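Local coordinates for protein putative beta-glucosidase (Bifidobacterium adolescentis, PDB 5WAB) that hydrolyses beta-glucosides as a family 3 glycoside hydrolase and probably also releases terminal arabinopyranose from ginsenoside Rb2, at residues 319-323 / 324-328; 6-9 / 10-13; 419-422 / 423-426; 298-301 / 302-305; 632-635 / 636-640. All blocks are in the same frame, centred on the assembly; numbering follows the deposited sequence.

Interaction 1: 319-323 / 324-328; sequences LKNDD and DILPV
The side-chain amide of N321 holds the backbone of L326 with two bonds. Its OD1 accepts from L326 N at 2.9 Å, and its ND2 donates to L326 O, also at 2.9 Å. The amide spans two overlapping beta turns, 321-324 of type II and 322-325 with both central residues left-handed. They follow strand 317-321, the outermost strand on one side of the mixed sheet in the family 3 C-terminal domain. L326 N arrives in the carbonyl plane of the amide, on a lone pair of OD1. The second bond is nearly straight, 172° at the hydrogen, and L326 O lies in the plane of the amide. Gripped at both ends, the amide cannot easily flip. CG of N321 points away from its own backbone N (chi1 -165°), which carries the amide across to L326. Two backbone bonds close the turns. D324 N donates to N321 O at 3.3 Å, and I325 N donates to D322 O at 3.1 Å. D322, D323 and D324 are exposed, whereas L326 is buried against V445 and Y548. A cis peptide bond to P327 follows L326, so the amide grips the chain just before it kinks. I325 CG2 rests against the same acceptor, 3.3 Å from N321 OD1.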
loop_
_atom_site.group_PDB
_atom_site.type_symbol
_atom_site.label_atom_id
_atom_site.label_comp_id
_atom_site.label_asym_id
_atom_site.label_seq_id
_atom_site.Cartn_x
_atom_site.Cartn_y
_atom_site.Cartn_z
ATOM N N LEU A 319 12.111 -14.056 6.430
ATOM C CA LEU A 319 11.109 -14.910 7.057
ATOM C C LEU A 319 11.727 -15.984 7.938
ATOM O O LEU A 319 11.223 -16.243 9.034
ATOM C CB LEU A 319 10.231 -15.564 5.989
ATOM C CG LEU A 319 9.375 -14.606 5.166
ATOM C CD1 LEU A 319 8.572 -15.368 4.129
ATOM C CD2 LEU A 319 8.467 -13.806 6.089
ATOM N N LYS A 320 12.807 -16.616 7.484
ATOM C CA LYS A 320 13.430 -17.706 8.221
ATOM C C LYS A 320 14.932 -17.624 8.003
ATOM O O LYS A 320 15.394 -17.137 6.966
ATOM C CB LYS A 320 12.882 -19.076 7.803
ATOM C CG LYS A 320 13.803 -19.880 6.910
ATOM C CD LYS A 320 13.245 -21.270 6.617
ATOM C CE LYS A 320 13.292 -22.186 7.830
ATOM N NZ LYS A 320 12.812 -23.563 7.491
ATOM N N ASN A 321 15.693 -18.067 9.002
ATOM C CA ASN A 321 17.147 -17.986 8.931
ATOM C C ASN A 321 17.779 -19.019 9.857
ATOM O O ASN A 321 18.468 -18.661 10.818
ATOM C CB ASN A 321 17.610 -16.566 9.289
ATOM C CG ASN A 321 19.053 -16.290 8.892
ATOM O OD1 ASN A 321 19.660 -17.048 8.142
ATOM N ND2 ASN A 321 19.604 -15.191 9.396
ATOM N N ASP A 322 17.562 -20.301 9.564
ATOM C CA ASP A 322 18.081 -21.370 10.409
ATOM C C ASP A 322 19.602 -21.343 10.451
ATOM O O ASP A 322 20.263 -21.100 9.438
ATOM C CB ASP A 322 17.609 -22.735 9.898
ATOM C CG ASP A 322 16.149 -23.013 10.215
ATOM O OD1 ASP A 322 15.459 -22.097 10.709
ATOM O OD2 ASP A 322 15.693 -24.154 9.973
ATOM N N ASP A 323 20.154 -21.575 11.643
ATOM C CA ASP A 323 21.595 -21.688 11.854
ATOM C C ASP A 323 22.348 -20.446 11.403
ATOM O O ASP A 323 23.560 -20.510 11.169
ATOM C CB ASP A 323 22.165 -22.925 11.153
ATOM C CG ASP A 323 21.516 -24.207 11.620
ATOM O OD1 ASP A 323 21.233 -24.332 12.834
ATOM O OD2 ASP A 323 21.284 -25.088 10.766
ATOM N N ASP A 324 21.638 -19.325 11.261
ATOM C CA ASP A 324 22.214 -18.065 10.797
ATOM C C ASP A 324 22.981 -18.264 9.491
ATOM O O ASP A 324 24.121 -17.817 9.333
ATOM C CB ASP A 324 23.104 -17.436 11.873
ATOM C CG ASP A 324 22.309 -16.885 13.041
ATOM O OD1 ASP A 324 21.562 -15.904 12.842
ATOM O OD2 ASP A 324 22.431 -17.427 14.160
ATOM N N ILE A 325 22.333 -18.947 8.542
ATOM C CA ILE A 325 22.930 -19.130 7.223
ATOM C C ILE A 325 23.095 -17.786 6.525
ATOM O O ILE A 325 24.002 -17.609 5.702
ATOM C CB ILE A 325 22.081 -20.114 6.391
ATOM C CG1 ILE A 325 22.706 -20.361 5.016
ATOM C CG2 ILE A 325 20.653 -19.607 6.248
ATOM C CD1 ILE A 325 22.055 -21.497 4.250
ATOM N N LEU A 326 22.237 -16.821 6.841
ATOM C CA LEU A 326 22.444 -15.442 6.421
ATOM C C LEU A 326 22.939 -14.617 7.603
ATOM O O LEU A 326 22.415 -14.755 8.719
ATOM C CB LEU A 326 21.153 -14.831 5.877
ATOM C CG LEU A 326 20.673 -15.353 4.522
ATOM C CD1 LEU A 326 19.227 -14.952 4.294
ATOM C CD2 LEU A 326 21.549 -14.850 3.386
ATOM N N PRO A 327 23.935 -13.738 7.406
ATOM C CA PRO A 327 24.635 -13.442 6.151
ATOM C C PRO A 327 25.652 -14.487 5.700
ATOM O O PRO A 327 26.153 -15.280 6.502
ATOM C CB PRO A 327 25.368 -12.127 6.457
ATOM C CG PRO A 327 24.945 -11.715 7.833
ATOM C CD PRO A 327 24.465 -12.934 8.518
ATOM N N VAL A 328 25.952 -14.454 4.406
ATOM C CA VAL A 328 26.943 -15.322 3.781
ATOM C C VAL A 328 28.308 -14.654 3.917
ATOM O O VAL A 328 28.425 -13.427 3.818
ATOM C CB VAL A 328 26.567 -15.596 2.312
ATOM C CG1 VAL A 328 27.644 -16.388 1.610
ATOM C CG2 VAL A 328 25.239 -16.329 2.254
#

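Interaction 2: 6-9 / 10-13; sequences YPSV and NDLT
S8 and D11 hold each other across a short 3-10 turn that precedes helix 14-19, near the N terminus. Their bonds are the tight part of the contact. D11 N donates to S8 O at 3.1 Å. In return S8 N donates to D11 OD2 at 3.0 Å, meeting the carboxylate on its anti side. The serine hydroxyl adds a third tie: S8 OG accepts from N10 N at 3.3 Å. OG sits between the backbone N and the carbonyl carbon of S8 (chi1 70°), which brings it to the N-H two residues on, as in an ST turn. L12 N closes the next step by donating to V9 O.

On the buried side lie P7, V9 and L12. V9 CG1 and L12 CD1 are in ordinary apolar contact at 4.2 Å. V9 packs on A278 and P7 on N286 and R289, all of helix 271-292, while Q279 of that helix accepts from V9 N. The turn therefore seats the N-terminal segment on this helix.

The solvent side carries Y6 and N10, both exposed. The Y6 ring lies obliquely to the D11 carboxylate, their planes 54° apart, with Y6 CD2 close to D11 OD2. A cis peptide bond joins Y6 to P7, and it brings P7 CB over the centre of one ring face. Here a water spans the polar groups: it donates to D11 OD2 and lies 2.9 Å from S8 OG.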
loop_
_atom_site.group_PDB
_atom_site.type_symbol
_atom_site.label_atom_id
_atom_site.label_comp_id
_atom_site.label_asym_id
_atom_site.label_seq_id
_atom_site.Cartn_x
_atom_site.Cartn_y
_atom_site.Cartn_z
ATOM N N TYR A 6 -6.223 36.249 -11.817
ATOM C CA TYR A 6 -6.284 35.711 -13.165
ATOM C C TYR A 6 -5.247 34.607 -13.326
ATOM O O TYR A 6 -4.077 34.813 -12.988
ATOM C CB TYR A 6 -6.049 36.825 -14.175
ATOM C CG TYR A 6 -6.187 36.427 -15.621
ATOM C CD1 TYR A 6 -5.107 35.919 -16.323
ATOM C CD2 TYR A 6 -7.388 36.591 -16.292
ATOM C CE1 TYR A 6 -5.224 35.566 -17.655
ATOM C CE2 TYR A 6 -7.517 36.244 -17.623
ATOM C CZ TYR A 6 -6.430 35.734 -18.299
ATOM O OH TYR A 6 -6.549 35.386 -19.623
ATOM N N PRO A 7 -5.632 33.432 -13.848
ATOM C CA PRO A 7 -7.015 33.197 -14.291
ATOM C C PRO A 7 -7.911 32.530 -13.241
ATOM O O PRO A 7 -7.406 31.888 -12.318
ATOM C CB PRO A 7 -6.823 32.262 -15.485
ATOM C CG PRO A 7 -5.625 31.434 -15.082
ATOM C CD PRO A 7 -4.722 32.361 -14.297
ATOM N N SER A 8 -9.227 32.711 -13.382
ATOM C CA SER A 8 -10.239 32.011 -12.595
ATOM C C SER A 8 -11.389 31.653 -13.527
ATOM O O SER A 8 -11.349 31.948 -14.724
ATOM C CB SER A 8 -10.738 32.855 -11.415
ATOM O OG SER A 8 -11.517 33.952 -11.857
ATOM N N VAL A 9 -12.439 31.036 -12.972
ATOM C CA VAL A 9 -13.602 30.717 -13.798
ATOM C C VAL A 9 -14.380 31.961 -14.195
ATOM O O VAL A 9 -15.158 31.916 -15.154
ATOM C CB VAL A 9 -14.558 29.722 -13.116
ATOM C CG1 VAL A 9 -14.066 28.302 -13.308
ATOM C CG2 VAL A 9 -14.744 30.070 -11.652
ATOM N N ASN A 10 -14.193 33.078 -13.489
ATOM C CA ASN A 10 -14.820 34.331 -13.900
ATOM C C ASN A 10 -14.298 34.816 -15.246
ATOM O O ASN A 10 -14.994 35.570 -15.938
ATOM C CB ASN A 10 -14.584 35.410 -12.842
ATOM C CG ASN A 10 -15.224 35.068 -11.517
ATOM O OD1 ASN A 10 -16.273 34.431 -11.469
ATOM N ND2 ASN A 10 -14.597 35.503 -10.427
ATOM N N ASP A 11 -13.113 34.369 -15.647
ATOM C CA ASP A 11 -12.505 34.782 -16.900
ATOM C C ASP A 11 -12.876 33.868 -18.060
ATOM O O ASP A 11 -12.457 34.125 -19.193
ATOM C CB ASP A 11 -10.978 34.837 -16.741
ATOM C CG ASP A 11 -10.535 35.802 -15.650
ATOM O OD1 ASP A 11 -10.924 36.985 -15.709
ATOM O OD2 ASP A 11 -9.798 35.385 -14.730
ATOM N N LEU A 12 -13.667 32.830 -17.813
ATOM C CA LEU A 12 -13.989 31.825 -18.814
ATOM C C LEU A 12 -15.437 31.939 -19.280
ATOM O O LEU A 12 -16.336 32.278 -18.502
ATOM C CB LEU A 12 -13.751 30.422 -18.254
ATOM C CG LEU A 12 -12.344 30.243 -17.687
ATOM C CD1 LEU A 12 -12.190 28.871 -17.056
ATOM C CD2 LEU A 12 -11.284 30.497 -18.755
ATOM N N THR A 13 -15.655 31.626 -20.554
ATOM C CA THR A 13 -17.005 31.446 -21.061
ATOM C C THR A 13 -17.544 30.090 -20.598
ATOM O O THR A 13 -16.830 29.277 -20.002
ATOM C CB THR A 13 -17.036 31.529 -22.588
ATOM O OG1 THR A 13 -16.378 30.385 -23.142
ATOM C CG2 THR A 13 -16.324 32.778 -23.077
HETATM O O HOH W 1 -10.644 36.760 -11.873
#

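Interaction 3: 419-422 / 423-426; sequences FDRE and TLDI
This is a local loop contact in which R421 folds back on the main chain of T423 and L424. The loop joins strand 403-409 to helix 428-438 in the family 3 C-terminal domain, and it contains an ST turn. T423 OG1 accepts from D425 N at 3.1 Å, almost straight at 169°. The hydroxyl is turned away from the backbone N of T423 (chi1 180°), beside its carbonyl carbon, and this places it in front of the N-H two residues on.

R421 is buried, and its chain bends at chi3 to bring the guanidinium to the backbone of T423 and L424. It crosses the L424 side chain at about a right angle, with R421 NH2 3.4 Å from L424 CD2. L424 O and a water lie at the guanidinium edge, in its plane. The direct bond from R421 NH2 to L424 O is weak, and the same nitrogen has a stronger acceptor in V453 O. The water is better placed: R421 NE donates to it at 2.9 Å. It passes bonds on to T423 O and D425 O, so one water links the arginine to two backbone carbonyls.

The loop also reaches the barrel domain. D420 accepts from G119 N and E161 N and bonds T162 OG1, while R421 pairs with L117 through the backbone. Within the loop, R421 NH2 comes to 3.3 Å from L424 CA.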
loop_
_atom_site.group_PDB
_atom_site.type_symbol
_atom_site.label_atom_id
_atom_site.label_comp_id
_atom_site.label_asym_id
_atom_site.label_seq_id
_atom_site.Cartn_x
_atom_site.Cartn_y
_atom_site.Cartn_z
ATOM N N PHE A 419 -5.814 -9.252 -14.266
ATOM C CA PHE A 419 -6.352 -10.511 -13.777
ATOM C C PHE A 419 -6.009 -10.692 -12.308
ATOM O O PHE A 419 -4.959 -10.250 -11.839
ATOM C CB PHE A 419 -5.805 -11.687 -14.592
ATOM C CG PHE A 419 -6.379 -11.777 -15.973
ATOM C CD1 PHE A 419 -7.718 -12.089 -16.162
ATOM C CD2 PHE A 419 -5.596 -11.506 -17.084
ATOM C CE1 PHE A 419 -8.256 -12.162 -17.435
ATOM C CE2 PHE A 419 -6.127 -11.574 -18.359
ATOM C CZ PHE A 419 -7.460 -11.901 -18.536
ATOM N N ASP A 420 -6.905 -11.349 -11.585
ATOM C CA ASP A 420 -6.614 -11.817 -10.241
ATOM C C ASP A 420 -5.985 -13.202 -10.311
ATOM O O ASP A 420 -6.331 -14.015 -11.172
ATOM C CB ASP A 420 -7.888 -11.863 -9.393
ATOM C CG ASP A 420 -8.560 -10.506 -9.266
ATOM O OD1 ASP A 420 -7.846 -9.494 -9.091
ATOM O OD2 ASP A 420 -9.804 -10.458 -9.329
ATOM N N ARG A 421 -5.062 -13.474 -9.392
ATOM C CA ARG A 421 -4.493 -14.812 -9.304
ATOM C C ARG A 421 -5.565 -15.816 -8.892
ATOM O O ARG A 421 -6.596 -15.472 -8.308
ATOM C CB ARG A 421 -3.331 -14.831 -8.307
ATOM C CG ARG A 421 -2.039 -14.270 -8.867
ATOM C CD ARG A 421 -1.153 -13.723 -7.769
ATOM N NE ARG A 421 -0.558 -14.741 -6.918
ATOM C CZ ARG A 421 -0.370 -14.591 -5.610
ATOM N NH1 ARG A 421 -0.763 -13.476 -5.004
ATOM N NH2 ARG A 421 0.197 -15.561 -4.906
ATOM N N GLU A 422 -5.323 -17.077 -9.234
ATOM C CA GLU A 422 -6.181 -18.166 -8.802
ATOM C C GLU A 422 -5.497 -19.115 -7.834
ATOM O O GLU A 422 -6.153 -20.032 -7.324
ATOM C CB GLU A 422 -6.708 -18.940 -10.022
ATOM C CG GLU A 422 -7.729 -18.139 -10.817
ATOM C CD GLU A 422 -8.262 -18.883 -12.018
ATOM O OE1 GLU A 422 -7.662 -19.908 -12.399
ATOM O OE2 GLU A 422 -9.290 -18.445 -12.575
ATOM N N THR A 423 -4.205 -18.929 -7.583
ATOM C CA THR A 423 -3.473 -19.720 -6.609
ATOM C C THR A 423 -2.435 -18.832 -5.946
ATOM O O THR A 423 -1.969 -17.852 -6.535
ATOM C CB THR A 423 -2.788 -20.932 -7.253
ATOM O OG1 THR A 423 -2.076 -21.673 -6.251
ATOM C CG2 THR A 423 -1.815 -20.477 -8.334
ATOM N N LEU A 424 -2.071 -19.190 -4.716
ATOM C CA LEU A 424 -0.979 -18.519 -4.024
ATOM C C LEU A 424 0.372 -19.163 -4.307
ATOM O O LEU A 424 1.405 -18.535 -4.050
ATOM C CB LEU A 424 -1.237 -18.493 -2.507
ATOM C CG LEU A 424 -2.386 -17.597 -2.042
ATOM C CD1 LEU A 424 -2.581 -17.660 -0.538
ATOM C CD2 LEU A 424 -2.143 -16.167 -2.493
ATOM N N ASP A 425 0.384 -20.371 -4.870
ATOM C CA ASP A 425 1.609 -21.147 -5.005
ATOM C C ASP A 425 2.527 -20.564 -6.076
ATOM O O ASP A 425 2.080 -19.944 -7.045
ATOM C CB ASP A 425 1.274 -22.603 -5.348
ATOM C CG ASP A 425 0.349 -23.255 -4.327
ATOM O OD1 ASP A 425 0.394 -22.870 -3.143
ATOM O OD2 ASP A 425 -0.435 -24.152 -4.705
ATOM N N ILE A 426 3.829 -20.752 -5.875
ATOM C CA ILE A 426 4.843 -20.485 -6.895
ATOM C C ILE A 426 4.810 -21.637 -7.892
ATOM O O ILE A 426 4.202 -22.674 -7.596
ATOM C CB ILE A 426 6.234 -20.311 -6.267
ATOM C CG1 ILE A 426 6.740 -21.650 -5.723
ATOM C CG2 ILE A 426 6.190 -19.231 -5.190
ATOM C CD1 ILE A 426 8.159 -21.606 -5.201
HETATM O O HOH W 2 0.702 -17.283 -7.691
#

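Interaction 4: 298-301 / 302-305; sequences HFDV and DAHD
The rings of F299 and H304 lie nearly parallel, their planes 7° apart, at the N terminus of helix 301-313, where D300 is the N-cap. They are offset along their planes so far that they barely overlap, with centroids 4.8 Å apart. The closest approach is F299 CD1 to H304 ND1, at 3.2 Å. F299 has CG between its backbone N and carbonyl carbon (chi1 68°), which swings the ring toward the helix. D300 O lies over one face of the imidazole, 3.4 Å from H304 CG, and that oxygen also accepts from H304 N at 3.0 Å. The imidazole is fixed from outside as well: ND1 bonds E96 and NE2 bonds E95, both on helix 83-99. These two glutamates probably stabilise a protonated ring.

The capping bond runs from A303 N to D300 OD1 at 3.2 Å, with the donor well above the carboxylate plane. The carboxylate also packs on the A303 methyl. A water donates to D300 OD1 and, weakly, to D302 OD2, on the exposed side. D302 is paired with K358 by a salt bridge. H304 N to D300 O is the first i to i+4 bond of the helix; the next runs from D305 N to V301 O, at 2.9 Å.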
loop_
_atom_site.group_PDB
_atom_site.type_symbol
_atom_site.label_atom_id
_atom_site.label_comp_id
_atom_site.label_asym_id
_atom_site.label_seq_id
_atom_site.Cartn_x
_atom_site.Cartn_y
_atom_site.Cartn_z
ATOM N N HIS A 298 17.419 19.010 -14.988
ATOM C CA HIS A 298 17.801 17.614 -15.153
ATOM C C HIS A 298 18.043 17.010 -13.779
ATOM O O HIS A 298 18.861 17.525 -13.008
ATOM C CB HIS A 298 19.050 17.494 -16.027
ATOM C CG HIS A 298 18.827 17.900 -17.450
ATOM N ND1 HIS A 298 18.478 19.184 -17.810
ATOM C CD2 HIS A 298 18.920 17.197 -18.604
ATOM C CE1 HIS A 298 18.354 19.251 -19.123
ATOM N NE2 HIS A 298 18.620 18.059 -19.628
ATOM N N PHE A 299 17.330 15.931 -13.470
ATOM C CA PHE A 299 17.462 15.305 -12.164
ATOM C C PHE A 299 18.730 14.464 -12.098
ATOM O O PHE A 299 19.222 13.958 -13.111
ATOM C CB PHE A 299 16.234 14.449 -11.834
ATOM C CG PHE A 299 16.076 13.211 -12.692
ATOM C CD1 PHE A 299 16.682 12.015 -12.336
ATOM C CD2 PHE A 299 15.275 13.233 -13.824
ATOM C CE1 PHE A 299 16.519 10.876 -13.111
ATOM C CE2 PHE A 299 15.111 12.101 -14.604
ATOM C CZ PHE A 299 15.734 10.920 -14.244
ATOM N N ASP A 300 19.269 14.333 -10.887
ATOM C CA ASP A 300 20.474 13.541 -10.659
ATOM C C ASP A 300 20.124 12.061 -10.763
ATOM O O ASP A 300 19.448 11.512 -9.886
ATOM C CB ASP A 300 21.062 13.881 -9.293
ATOM C CG ASP A 300 22.482 13.374 -9.118
ATOM O OD1 ASP A 300 22.858 12.378 -9.775
ATOM O OD2 ASP A 300 23.220 13.970 -8.304
ATOM N N VAL A 301 20.577 11.416 -11.841
ATOM C CA VAL A 301 20.247 10.010 -12.063
ATOM C C VAL A 301 20.836 9.142 -10.957
ATOM O O VAL A 301 20.161 8.262 -10.409
ATOM C CB VAL A 301 20.729 9.556 -13.452
ATOM C CG1 VAL A 301 20.675 8.039 -13.557
ATOM C CG2 VAL A 301 19.896 10.208 -14.543
ATOM N N ASP A 302 22.111 9.366 -10.626
ATOM C CA ASP A 302 22.764 8.532 -9.620
ATOM C C ASP A 302 22.176 8.771 -8.237
ATOM O O ASP A 302 22.043 7.830 -7.447
ATOM C CB ASP A 302 24.271 8.791 -9.607
ATOM C CG ASP A 302 24.969 8.260 -10.845
ATOM O OD1 ASP A 302 24.455 7.297 -11.454
ATOM O OD2 ASP A 302 26.030 8.809 -11.213
ATOM N N ALA A 303 21.832 10.020 -7.921
ATOM C CA ALA A 303 21.238 10.304 -6.619
ATOM C C ALA A 303 19.887 9.618 -6.472
ATOM O O ALA A 303 19.576 9.068 -5.410
ATOM C CB ALA A 303 21.095 11.807 -6.413
ATOM N N HIS A 304 19.067 9.647 -7.528
ATOM C CA HIS A 304 17.767 8.987 -7.466
ATOM C C HIS A 304 17.921 7.472 -7.424
ATOM O O HIS A 304 17.147 6.781 -6.752
ATOM C CB HIS A 304 16.906 9.399 -8.661
ATOM C CG HIS A 304 16.426 10.816 -8.607
ATOM N ND1 HIS A 304 15.482 11.314 -9.479
ATOM C CD2 HIS A 304 16.763 11.844 -7.793
ATOM C CE1 HIS A 304 15.252 12.585 -9.199
ATOM N NE2 HIS A 304 16.020 12.933 -8.183
ATOM N N ASP A 305 18.926 6.939 -8.123
ATOM C CA ASP A 305 19.170 5.502 -8.089
ATOM C C ASP A 305 19.605 5.044 -6.706
ATOM O O ASP A 305 19.343 3.897 -6.324
ATOM C CB ASP A 305 20.224 5.125 -9.130
ATOM C CG ASP A 305 20.498 3.641 -9.167
ATOM O OD1 ASP A 305 19.542 2.865 -9.362
ATOM O OD2 ASP A 305 21.668 3.251 -8.998
HETATM O O HOH W 3 25.959 12.118 -10.485
#

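Interaction 5: 632-635 / 636-640; sequences EKFN and DWHVE
F634 and H638 meet ring to ring on the hairpin of strands 628-631 and 636-639, in the fibronectin type III-like domain. F634 CE2 stands over the centre of one imidazole face, 3.3 Å above the plane. On the opposite face lies E640 N, offset toward the rim. The two rings are oblique, with planes 46° apart and centroids 4.5 Å apart. H638 CG is the nearest imidazole atom to F634 CE2, at 3.4 Å. The H638 side chain leaves its strand with CG opposite the backbone N (chi1 -178°), which turns a face of the imidazole to F634 CE2. ND1 of H638 is hydrogen-bonded to Y629 OH on the partner strand, so the imidazole is held at its edge as well as on its face.

The turn between the strands has a G1 beta bulge, where N635 and D636 both face S631. N635 takes a left-handed backbone conformation there. S631 OG accepts from F634 N, which ties the base of the phenylalanine to the hairpin. W637 leaves on the other side of its strand and packs edge-to-face on W630. The phenyl ring also reaches the base of the histidine: F634 CD2 is 3.8 Å from H638 CB.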
loop_
_atom_site.group_PDB
_atom_site.type_symbol
_atom_site.label_atom_id
_atom_site.label_comp_id
_atom_site.label_asym_id
_atom_site.label_seq_id
_atom_site.Cartn_x
_atom_site.Cartn_y
_atom_site.Cartn_z
ATOM N N GLU A 632 -23.069 2.433 13.404
ATOM C CA GLU A 632 -24.152 2.760 12.489
ATOM C C GLU A 632 -25.357 3.285 13.246
ATOM O O GLU A 632 -26.201 3.969 12.661
ATOM C CB GLU A 632 -24.534 1.538 11.653
ATOM C CG GLU A 632 -23.400 1.011 10.797
ATOM C CD GLU A 632 -23.814 -0.150 9.916
ATOM O OE1 GLU A 632 -25.034 -0.414 9.806
ATOM O OE2 GLU A 632 -22.915 -0.799 9.331
ATOM N N LYS A 633 -25.434 3.002 14.542
ATOM C CA LYS A 633 -26.495 3.565 15.362
ATOM C C LYS A 633 -26.264 5.051 15.604
ATOM O O LYS A 633 -27.201 5.852 15.514
ATOM C CB LYS A 633 -26.568 2.796 16.681
ATOM C CG LYS A 633 -27.684 3.199 17.616
ATOM C CD LYS A 633 -27.622 2.367 18.888
ATOM C CE LYS A 633 -27.492 0.884 18.575
ATOM N NZ LYS A 633 -28.675 0.343 17.844
ATOM N N PHE A 634 -25.015 5.443 15.878
ATOM C CA PHE A 634 -24.690 6.854 16.053
ATOM C C PHE A 634 -24.421 7.560 14.738
ATOM O O PHE A 634 -24.411 8.793 14.713
ATOM C CB PHE A 634 -23.453 7.050 16.935
ATOM C CG PHE A 634 -23.653 6.675 18.369
ATOM C CD1 PHE A 634 -24.550 7.369 19.161
ATOM C CD2 PHE A 634 -22.887 5.674 18.950
ATOM C CE1 PHE A 634 -24.717 7.036 20.494
ATOM C CE2 PHE A 634 -23.051 5.341 20.283
ATOM C CZ PHE A 634 -23.965 6.021 21.054
ATOM N N ASN A 635 -24.166 6.812 13.666
ATOM C CA ASN A 635 -23.741 7.390 12.393
ATOM C C ASN A 635 -22.475 8.225 12.586
ATOM O O ASN A 635 -22.330 9.312 12.022
ATOM C CB ASN A 635 -24.863 8.225 11.768
ATOM C CG ASN A 635 -24.622 8.533 10.305
ATOM O OD1 ASN A 635 -23.982 7.755 9.589
ATOM N ND2 ASN A 635 -25.129 9.678 9.851
ATOM N N ASP A 636 -21.549 7.708 13.390
ATOM C CA ASP A 636 -20.366 8.461 13.781
ATOM C C ASP A 636 -19.427 7.529 14.531
ATOM O O ASP A 636 -19.814 6.437 14.955
ATOM C CB ASP A 636 -20.737 9.677 14.643
ATOM C CG ASP A 636 -19.640 10.730 14.691
ATOM O OD1 ASP A 636 -18.565 10.508 14.090
ATOM O OD2 ASP A 636 -19.868 11.796 15.311
ATOM N N TRP A 637 -18.183 7.970 14.678
ATOM C CA TRP A 637 -17.240 7.244 15.513
ATOM C C TRP A 637 -17.707 7.260 16.964
ATOM O O TRP A 637 -18.385 8.188 17.411
ATOM C CB TRP A 637 -15.845 7.856 15.381
ATOM C CG TRP A 637 -15.320 7.754 13.981
ATOM C CD1 TRP A 637 -15.292 8.741 13.038
ATOM C CD2 TRP A 637 -14.784 6.581 13.351
ATOM N NE1 TRP A 637 -14.752 8.261 11.868
ATOM C CE2 TRP A 637 -14.438 6.938 12.031
ATOM C CE3 TRP A 637 -14.556 5.266 13.778
ATOM C CZ2 TRP A 637 -13.876 6.025 11.131
ATOM C CZ3 TRP A 637 -13.994 4.360 12.884
ATOM C CH2 TRP A 637 -13.659 4.747 11.576
ATOM N N HIS A 638 -17.367 6.203 17.700
ATOM C CA HIS A 638 -17.806 6.064 19.083
ATOM C C HIS A 638 -16.709 5.403 19.902
ATOM O O HIS A 638 -16.259 4.305 19.567
ATOM C CB HIS A 638 -19.105 5.252 19.176
ATOM C CG HIS A 638 -19.635 5.119 20.572
ATOM N ND1 HIS A 638 -19.932 3.901 21.147
ATOM C CD2 HIS A 638 -19.899 6.053 21.517
ATOM C CE1 HIS A 638 -20.369 4.092 22.379
ATOM N NE2 HIS A 638 -20.355 5.388 22.630
ATOM N N VAL A 639 -16.285 6.075 20.971
ATOM C CA VAL A 639 -15.405 5.491 21.975
ATOM C C VAL A 639 -16.290 5.026 23.121
ATOM O O VAL A 639 -16.974 5.835 23.760
ATOM C CB VAL A 639 -14.334 6.482 22.460
ATOM C CG1 VAL A 639 -13.472 5.836 23.520
ATOM C CG2 VAL A 639 -13.455 6.924 21.310
ATOM N N GLU A 640 -16.298 3.718 23.350
ATOM C CA GLU A 640 -17.109 3.099 24.385
ATOM C C GLU A 640 -16.338 3.044 25.700
ATOM O O GLU A 640 -15.141 2.745 25.720
ATOM C CB GLU A 640 -17.521 1.699 23.921
ATOM C CG GLU A 640 -18.739 1.111 24.593
ATOM C CD GLU A 640 -19.150 -0.211 23.973
ATOM O OE1 GLU A 640 -19.325 -0.263 22.736
ATOM O OE2 GLU A 640 -19.285 -1.203 24.716
#

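All five contacts are local, between adjoining segments. They follow in series, and none nests in or crosses another. Interaction 2 comes first and seats the N-terminal segment on helix 271-292. Interaction 4 follows that helix and starts helix 301-313, which leads into strand 317-321. Interaction 1 closes the turns after this strand, about 21 Å from interaction 4 by nearest atoms. Interaction 3 shapes the loop ahead of helix 428-438 and faces the barrel domain; it is about 10 Å from interaction 1, again by nearest atoms. Interaction 5 closes a hairpin in the fibronectin type III-like domain. Interactions 1 and 2 lie farthest apart, about 64 Å between centres.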